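Local coordinates for putative peptidase (Bacteroides fragilis, PDB 5DYN), which is a clostripain-family (C11) cysteine protease that probably activates the B. fragilis toxin by cleaving it, represented here by its C-terminal part, at residues 63-66 with 67-70; 100-103 with 104-107; 230-233 with 234-237. All coordinates share one frame; numbering follows the deposited sequence. Where two conformers were deposited one is given.

Contact 1: 63-66 with 67-70; sequences APYQ and TVVP. With NA (sodium ion), chain E.
Thr67 places OG1 between its own backbone N and carbonyl carbon (chi1 64°), and this turns the hydroxyl back toward Pro64 O, to which OG1 donates in the carbonyl plane at 3.0 Å. Val68 holds CG1 anti to its N (chi1 174°), which brings the other branch, CG2, round to the start of the turn. There Val68 CG2 lies 3.7 Å from Ala63 CB and also touches CD and CG of the Pro64 ring, whose side chain it crosses at a slant. Pro64 O takes three bonds in all: besides the hydroxyl, Thr67 N reaches Pro64 O at 2.8 Å from above the carbonyl plane, and Val68 N reaches Pro64 O at 2.9 Å with only a modest tilt. This is the opening turn of helix 65-72, with Pro64 at the N-cap and at the centre of an inverse gamma turn closed by a weak bond from Tyr65 N to Ala63 O. One residue further on, Val69 N bonds to Tyr65 O at 3.2 Å, 50° out of the carbonyl plane, while Val69 CG2 sits at the edge of the Tyr65 ring, near its plane. Ala63 CB covers part of one face of that ring. Pro70 has no N-H to offer Gln66 O; its CD lies 3.3 Å from Gln66 O instead, and the helix kinks there. The helix packs on Phe29 of strand 25-31 and on Cys85 and Tyr89 of helix 78-92, and Tyr65, Val69 and Pro70 meet the other chain of the assembly. Ala63 O binds a sodium ion at 2.6 Å, in a site shared with Pro61 O, Asp35 and Glu38 of the other chain, and water 1.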
loop_
_atom_site.group_PDB
_atom_site.type_symbol
_atom_site.label_atom_id
_atom_site.label_comp_id
_atom_site.label_asym_id
_atom_site.label_seq_id
_atom_site.Cartn_x
_atom_site.Cartn_y
_atom_site.Cartn_z
ATOM N N ALA B 63 -0.870 -0.868 -11.579
ATOM C CA ALA B 63 -1.912 0.084 -11.936
ATOM C C ALA B 63 -1.969 0.335 -13.442
ATOM O O ALA B 63 -0.940 0.326 -14.119
ATOM C CB ALA B 63 -1.698 1.397 -11.193
ATOM N N PRO B 64 -3.186 0.546 -13.971
ATOM C CA PRO B 64 -3.367 1.061 -15.331
ATOM C C PRO B 64 -3.066 2.551 -15.351
ATOM O O PRO B 64 -3.983 3.372 -15.342
ATOM C CB PRO B 64 -4.841 0.781 -15.623
ATOM C CG PRO B 64 -5.488 0.814 -14.278
ATOM C CD PRO B 64 -4.474 0.247 -13.319
ATOM N N TYR B 65 -1.783 2.894 -15.374
ATOM C CA TYR B 65 -1.358 4.281 -15.224
ATOM C C TYR B 65 -1.828 5.184 -16.362
ATOM O O TYR B 65 -1.666 6.400 -16.295
ATOM C CB TYR B 65 0.167 4.353 -15.089
ATOM C CG TYR B 65 0.668 3.866 -13.747
ATOM C CD1 TYR B 65 0.572 4.668 -12.616
ATOM C CD2 TYR B 65 1.232 2.603 -13.608
ATOM C CE1 TYR B 65 1.020 4.227 -11.385
ATOM C CE2 TYR B 65 1.686 2.155 -12.380
ATOM C CZ TYR B 65 1.577 2.972 -11.271
ATOM O OH TYR B 65 2.025 2.534 -10.045
ATOM N N GLN B 66 -2.418 4.599 -17.400
ATOM C CA GLN B 66 -3.012 5.402 -18.460
ATOM C C GLN B 66 -4.293 6.065 -17.951
ATOM O O GLN B 66 -4.689 7.122 -18.440
ATOM C CB GLN B 66 -3.296 4.558 -19.705
ATOM C CG GLN B 66 -4.260 3.405 -19.495
ATOM C CD GLN B 66 -3.555 2.099 -19.188
ATOM O OE1 GLN B 66 -2.468 2.084 -18.612
ATOM N NE2 GLN B 66 -4.173 0.992 -19.575
ATOM N N THR B 67 -4.928 5.447 -16.957
ATOM C CA THR B 67 -6.123 6.021 -16.344
ATOM C C THR B 67 -5.868 6.470 -14.906
ATOM O O THR B 67 -6.535 7.378 -14.408
ATOM C CB THR B 67 -7.293 5.028 -16.347
ATOM O OG1 THR B 67 -6.968 3.900 -15.528
ATOM C CG2 THR B 67 -7.592 4.558 -17.765
ATOM N N VAL B 68 -4.903 5.837 -14.243
ATOM C CA VAL B 68 -4.583 6.178 -12.859
ATOM C C VAL B 68 -3.896 7.541 -12.777
ATOM O O VAL B 68 -4.172 8.328 -11.868
ATOM C CB VAL B 68 -3.688 5.102 -12.198
ATOM C CG1 VAL B 68 -3.246 5.548 -10.812
ATOM C CG2 VAL B 68 -4.430 3.783 -12.107
ATOM N N VAL B 69 -3.014 7.826 -13.731
ATOM C CA VAL B 69 -2.332 9.118 -13.746
ATOM C C VAL B 69 -3.330 10.284 -13.843
ATOM O O VAL B 69 -3.226 11.231 -13.067
ATOM C CB VAL B 69 -1.284 9.207 -14.890
ATOM C CG1 VAL B 69 -0.995 10.652 -15.244
ATOM C CG2 VAL B 69 -0.006 8.485 -14.500
ATOM N N PRO B 70 -4.308 10.222 -14.774
ATOM C CA PRO B 70 -5.316 11.291 -14.731
ATOM C C PRO B 70 -6.094 11.327 -13.414
ATOM O O PRO B 70 -6.421 12.409 -12.925
ATOM C CB PRO B 70 -6.247 10.943 -15.896
ATOM C CG PRO B 70 -5.408 10.163 -16.828
ATOM C CD PRO B 70 -4.487 9.363 -15.961
HETATM NA NA NA E . 0.550 -1.146 -15.616
HETATM O O HOH W 1 0.703 -3.011 -17.354
#

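Contact 2: 100-103 with 104-107; sequences MSNE and DWTG. With NA (sodium ion), chain F.
Met100 folds its side chain over one face of the Trp105 indole, bent at both chi2 and chi3 so that sulfur and methyl each cover a ring. Met100 SD stands 3.7 Å from the centroid of the Trp105 five-membered ring, close to its normal, a Met-aromatic contact; Met100 CE makes a CH-pi contact with the six-membered ring, 3.5 Å from its centroid. The sulfur also touches the backbone beyond the ring, with Met100 SD 3.4 Å from Gly107 N. Tyr90 meets the indole edge-to-face, and Pro59 and Pro61 pack against it too. Trp105 O binds a sodium ion at 2.5 Å, together with Tyr90 O.

The other end of this loop is looser. Residues 101-104 form a type I beta turn with Glu103 and Asp104 exposed to solvent. Ser101 N bonds to Asp104 O at 3.2 Å, from well above the carbonyl plane, while Asp104 N is held by Ser101 OG at 2.9 Å and only weakly by Ser101 O. Between the two regions, Asn102 lays its amide within 3° of the indole plane, with OD1 at the ring edge 3.4 Å from Trp105 CZ3. The electron-rich indole face thus receives polarisable sulfur and methyl, and its hydrogen-bearing edge a carbonyl oxygen, a division consistent with a ring oriented by electrostatics as well as by packing.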
loop_
_atom_site.group_PDB
_atom_site.type_symbol
_atom_site.label_atom_id
_atom_site.label_comp_id
_atom_site.label_asym_id
_atom_site.label_seq_id
_atom_site.Cartn_x
_atom_site.Cartn_y
_atom_site.Cartn_z
ATOM N N MET B 100 -4.668 -16.658 -17.497
ATOM C CA MET B 100 -3.966 -15.640 -16.714
ATOM C C MET B 100 -2.532 -15.399 -17.178
ATOM O O MET B 100 -1.772 -16.343 -17.395
ATOM C CB MET B 100 -3.953 -16.034 -15.232
ATOM C CG MET B 100 -4.758 -15.123 -14.318
ATOM S SD MET B 100 -4.010 -13.500 -14.080
ATOM C CE MET B 100 -2.429 -13.968 -13.387
ATOM N N SER B 101 -2.175 -14.126 -17.327
ATOM C CA SER B 101 -0.799 -13.729 -17.609
ATOM C C SER B 101 -0.616 -12.247 -17.306
ATOM O O SER B 101 -1.589 -11.525 -17.094
ATOM C CB SER B 101 -0.428 -14.015 -19.065
ATOM O OG SER B 101 -0.959 -13.029 -19.931
ATOM N N ASN B 102 0.633 -11.799 -17.284
ATOM C CA ASN B 102 0.927 -10.387 -17.083
ATOM C C ASN B 102 0.407 -9.551 -18.242
ATOM O O ASN B 102 -0.098 -8.448 -18.044
ATOM C CB ASN B 102 2.433 -10.165 -16.913
ATOM C CG ASN B 102 2.967 -10.740 -15.616
ATOM O OD1 ASN B 102 2.248 -10.831 -14.620
ATOM N ND2 ASN B 102 4.236 -11.128 -15.620
ATOM N N GLU B 103 0.529 -10.090 -19.450
ATOM C CA GLU B 103 0.122 -9.380 -20.658
ATOM C C GLU B 103 -1.390 -9.415 -20.846
ATOM O O GLU B 103 -1.944 -8.632 -21.617
ATOM C CB GLU B 103 0.816 -9.971 -21.884
ATOM C CG GLU B 103 2.322 -10.106 -21.733
ATOM C CD GLU B 103 3.079 -9.028 -22.484
ATOM O OE1 GLU B 103 2.467 -8.354 -23.341
ATOM O OE2 GLU B 103 4.287 -8.850 -22.214
ATOM N N ASP B 104 -2.053 -10.325 -20.141
ATOM C CA ASP B 104 -3.510 -10.405 -20.161
ATOM C C ASP B 104 -4.035 -10.849 -18.800
ATOM O O ASP B 104 -4.284 -12.034 -18.573
ATOM C CB ASP B 104 -3.987 -11.366 -21.252
ATOM C CG ASP B 104 -5.495 -11.336 -21.438
ATOM O OD1 ASP B 104 -6.134 -10.345 -21.023
ATOM O OD2 ASP B 104 -6.041 -12.310 -21.998
ATOM N N TRP B 105 -4.202 -9.896 -17.891
ATOM C CA TRP B 105 -4.585 -10.221 -16.523
ATOM C C TRP B 105 -6.089 -10.418 -16.377
ATOM O O TRP B 105 -6.857 -9.459 -16.406
ATOM C CB TRP B 105 -4.115 -9.131 -15.563
ATOM C CG TRP B 105 -4.040 -9.609 -14.153
ATOM C CD1 TRP B 105 -5.058 -9.658 -13.249
ATOM C CD2 TRP B 105 -2.880 -10.117 -13.483
ATOM N NE1 TRP B 105 -4.605 -10.163 -12.054
ATOM C CE2 TRP B 105 -3.271 -10.452 -12.171
ATOM C CE3 TRP B 105 -1.549 -10.317 -13.864
ATOM C CZ2 TRP B 105 -2.380 -10.977 -11.237
ATOM C CZ3 TRP B 105 -0.665 -10.838 -12.937
ATOM C CH2 TRP B 105 -1.084 -11.162 -11.638
ATOM N N THR B 106 -6.500 -11.671 -16.205
ATOM C CA THR B 106 -7.908 -12.005 -16.031
ATOM C C THR B 106 -8.211 -12.438 -14.598
ATOM O O THR B 106 -9.318 -12.887 -14.295
ATOM C CB THR B 106 -8.332 -13.125 -16.989
ATOM O OG1 THR B 106 -7.543 -14.291 -16.728
ATOM C CG2 THR B 106 -8.129 -12.693 -18.430
ATOM N N GLY B 107 -7.221 -12.298 -13.722
ATOM C CA GLY B 107 -7.336 -12.764 -12.353
ATOM C C GLY B 107 -8.003 -11.771 -11.423
ATOM O O GLY B 107 -8.238 -12.067 -10.251
HETATM NA NA NA F . -8.561 -9.476 -14.628
#

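Contact 3: 230-233 with 234-237; sequences TEWY and KVSG. With NA (sodium ion), chain G.
Helix 231-236 is a short, weakly bonded turn near the C-terminal end of the chain, and Trp232 and Ser236, one turn apart, meet on its inner side. Ser236 CB sits over the indole face, 3.5 Å from the centroid of the Trp232 five-membered ring, in a CH-pi contact offset toward the rim. The ring points inward against Leu122 and Ala123 of helix 119-127 and Val38 of helix 38-43. In its plane, the edge atom NE1 lies 2.6 Å from the modelled sodium ion, whose site includes Thr213, Tyr227 and Trp238.

Trp232 O receives Val235 N at 3.1 Å, from far above the carbonyl plane, and Ser236 N more weakly. Ser236 OG, turned back between its own N and carbonyl carbon (chi1 58°), lies within reach of both Trp232 O and Tyr233 O. On the exposed side, Glu231 and the extended Lys234 run alongside each other; in the conformer given, one of two for Glu231, its OE2 comes within 3.1 Å of Lys234 NZ, a salt bridge with weak hydrogen bonds.

The two ends are finished differently. Thr230 OG1, itself bonded to Tyr227 O, accepts from Tyr233 N at 3.2 Å, while water 2 bridges Tyr233 O and, weakly, Gly237 N. A threonine N-cap at the start and a glycine of positive phi (107°) just past the last turn are classic helix boundaries.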
loop_
_atom_site.group_PDB
_atom_site.type_symbol
_atom_site.label_atom_id
_atom_site.label_comp_id
_atom_site.label_asym_id
_atom_site.label_seq_id
_atom_site.Cartn_x
_atom_site.Cartn_y
_atom_site.Cartn_z
ATOM N N THR B 230 5.980 -2.735 16.178
ATOM C CA THR B 230 5.067 -1.866 15.445
ATOM C C THR B 230 4.408 -0.881 16.403
ATOM O O THR B 230 4.184 -1.197 17.572
ATOM C CB THR B 230 3.982 -2.668 14.693
ATOM O OG1 THR B 230 3.118 -3.317 15.632
ATOM C CG2 THR B 230 4.616 -3.714 13.804
ATOM N N GLU B 231 4.109 0.318 15.914
ATOM C CA GLU B 231 3.461 1.331 16.736
ATOM C C GLU B 231 1.994 0.981 16.972
ATOM O O GLU B 231 1.405 1.368 17.983
ATOM C CB GLU B 231 3.583 2.710 16.085
ATOM C CG GLU B 231 5.013 3.119 15.757
ATOM C CD GLU B 231 5.908 3.176 16.983
ATOM O OE1 GLU B 231 5.396 3.446 18.089
ATOM O OE2 GLU B 231 7.127 2.949 16.840
ATOM N N TRP B 232 1.406 0.246 16.034
ATOM C CA TRP B 232 0.021 -0.187 16.177
ATOM C C TRP B 232 -0.122 -1.131 17.364
ATOM O O TRP B 232 -1.077 -1.034 18.123
ATOM C CB TRP B 232 -0.477 -0.863 14.900
ATOM C CG TRP B 232 -1.804 -1.537 15.068
ATOM C CD1 TRP B 232 -2.028 -2.874 15.227
ATOM C CD2 TRP B 232 -3.091 -0.907 15.106
ATOM N NE1 TRP B 232 -3.374 -3.117 15.354
ATOM C CE2 TRP B 232 -4.050 -1.927 15.283
ATOM C CE3 TRP B 232 -3.528 0.419 15.003
ATOM C CZ2 TRP B 232 -5.418 -1.663 15.362
ATOM C CZ3 TRP B 232 -4.887 0.679 15.082
ATOM C CH2 TRP B 232 -5.815 -0.357 15.259
ATOM N N TYR B 233 0.839 -2.033 17.521
ATOM C CA TYR B 233 0.861 -2.953 18.655
ATOM C C TYR B 233 0.755 -2.211 19.986
ATOM O O TYR B 233 -0.005 -2.608 20.868
ATOM C CB TYR B 233 2.141 -3.795 18.628
ATOM C CG TYR B 233 2.457 -4.495 19.933
ATOM C CD1 TYR B 233 1.941 -5.755 20.214
ATOM C CD2 TYR B 233 3.279 -3.898 20.885
ATOM C CE1 TYR B 233 2.229 -6.396 21.405
ATOM C CE2 TYR B 233 3.569 -4.528 22.078
ATOM C CZ TYR B 233 3.044 -5.775 22.332
ATOM O OH TYR B 233 3.337 -6.402 23.520
ATOM N N LYS B 234 1.521 -1.134 20.116
ATOM C CA LYS B 234 1.601 -0.383 21.366
ATOM C C LYS B 234 0.277 0.288 21.743
ATOM O O LYS B 234 0.005 0.511 22.923
ATOM C CB LYS B 234 2.713 0.666 21.267
ATOM C CG LYS B 234 4.095 0.064 21.033
ATOM C CD LYS B 234 5.113 1.107 20.596
ATOM C CE LYS B 234 6.444 0.457 20.231
ATOM N NZ LYS B 234 7.360 1.403 19.530
ATOM N N VAL B 235 -0.550 0.590 20.747
ATOM C CA VAL B 235 -1.786 1.330 20.988
ATOM C C VAL B 235 -3.053 0.523 20.705
ATOM O O VAL B 235 -4.156 0.986 20.983
ATOM C CB VAL B 235 -1.838 2.624 20.139
ATOM C CG1 VAL B 235 -0.738 3.584 20.563
ATOM C CG2 VAL B 235 -1.728 2.296 18.655
ATOM N N SER B 236 -2.898 -0.678 20.156
ATOM C CA SER B 236 -4.053 -1.476 19.752
ATOM C C SER B 236 -4.671 -2.254 20.906
ATOM O O SER B 236 -5.829 -2.663 20.830
ATOM C CB SER B 236 -3.669 -2.454 18.646
ATOM O OG SER B 236 -2.614 -3.300 19.070
ATOM N N GLY B 237 -3.892 -2.474 21.960
ATOM C CA GLY B 237 -4.356 -3.244 23.099
ATOM C C GLY B 237 -3.728 -4.625 23.162
ATOM O O GLY B 237 -3.939 -5.367 24.124
HETATM NA NA NA G . -3.696 -5.726 15.084
HETATM O O HOH W 2 -1.239 -2.689 23.280
#

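Overall arrangement
All three contacts are local, each beside a sodium ion. Contacts 1 and 2 share one side of the chain's centre, their centres about 17 Å apart, and Pro61 links them, sharing a sodium with Ala63 and touching Asn102 and Trp105; contact 3 is on the opposite side, about 35 Å from the centre of contact 1. Contact 1 is the buried one, a helix start pressed between strand 25-31, helix 78-92 and the other chain, and runs mainly on backbone bonds, one hydroxyl bond and apolar packing. The loop of contact 2 and the short helix of contact 3 are partly exposed: each sets an indole face against a neighbouring side chain inside and leaves charged residues outside.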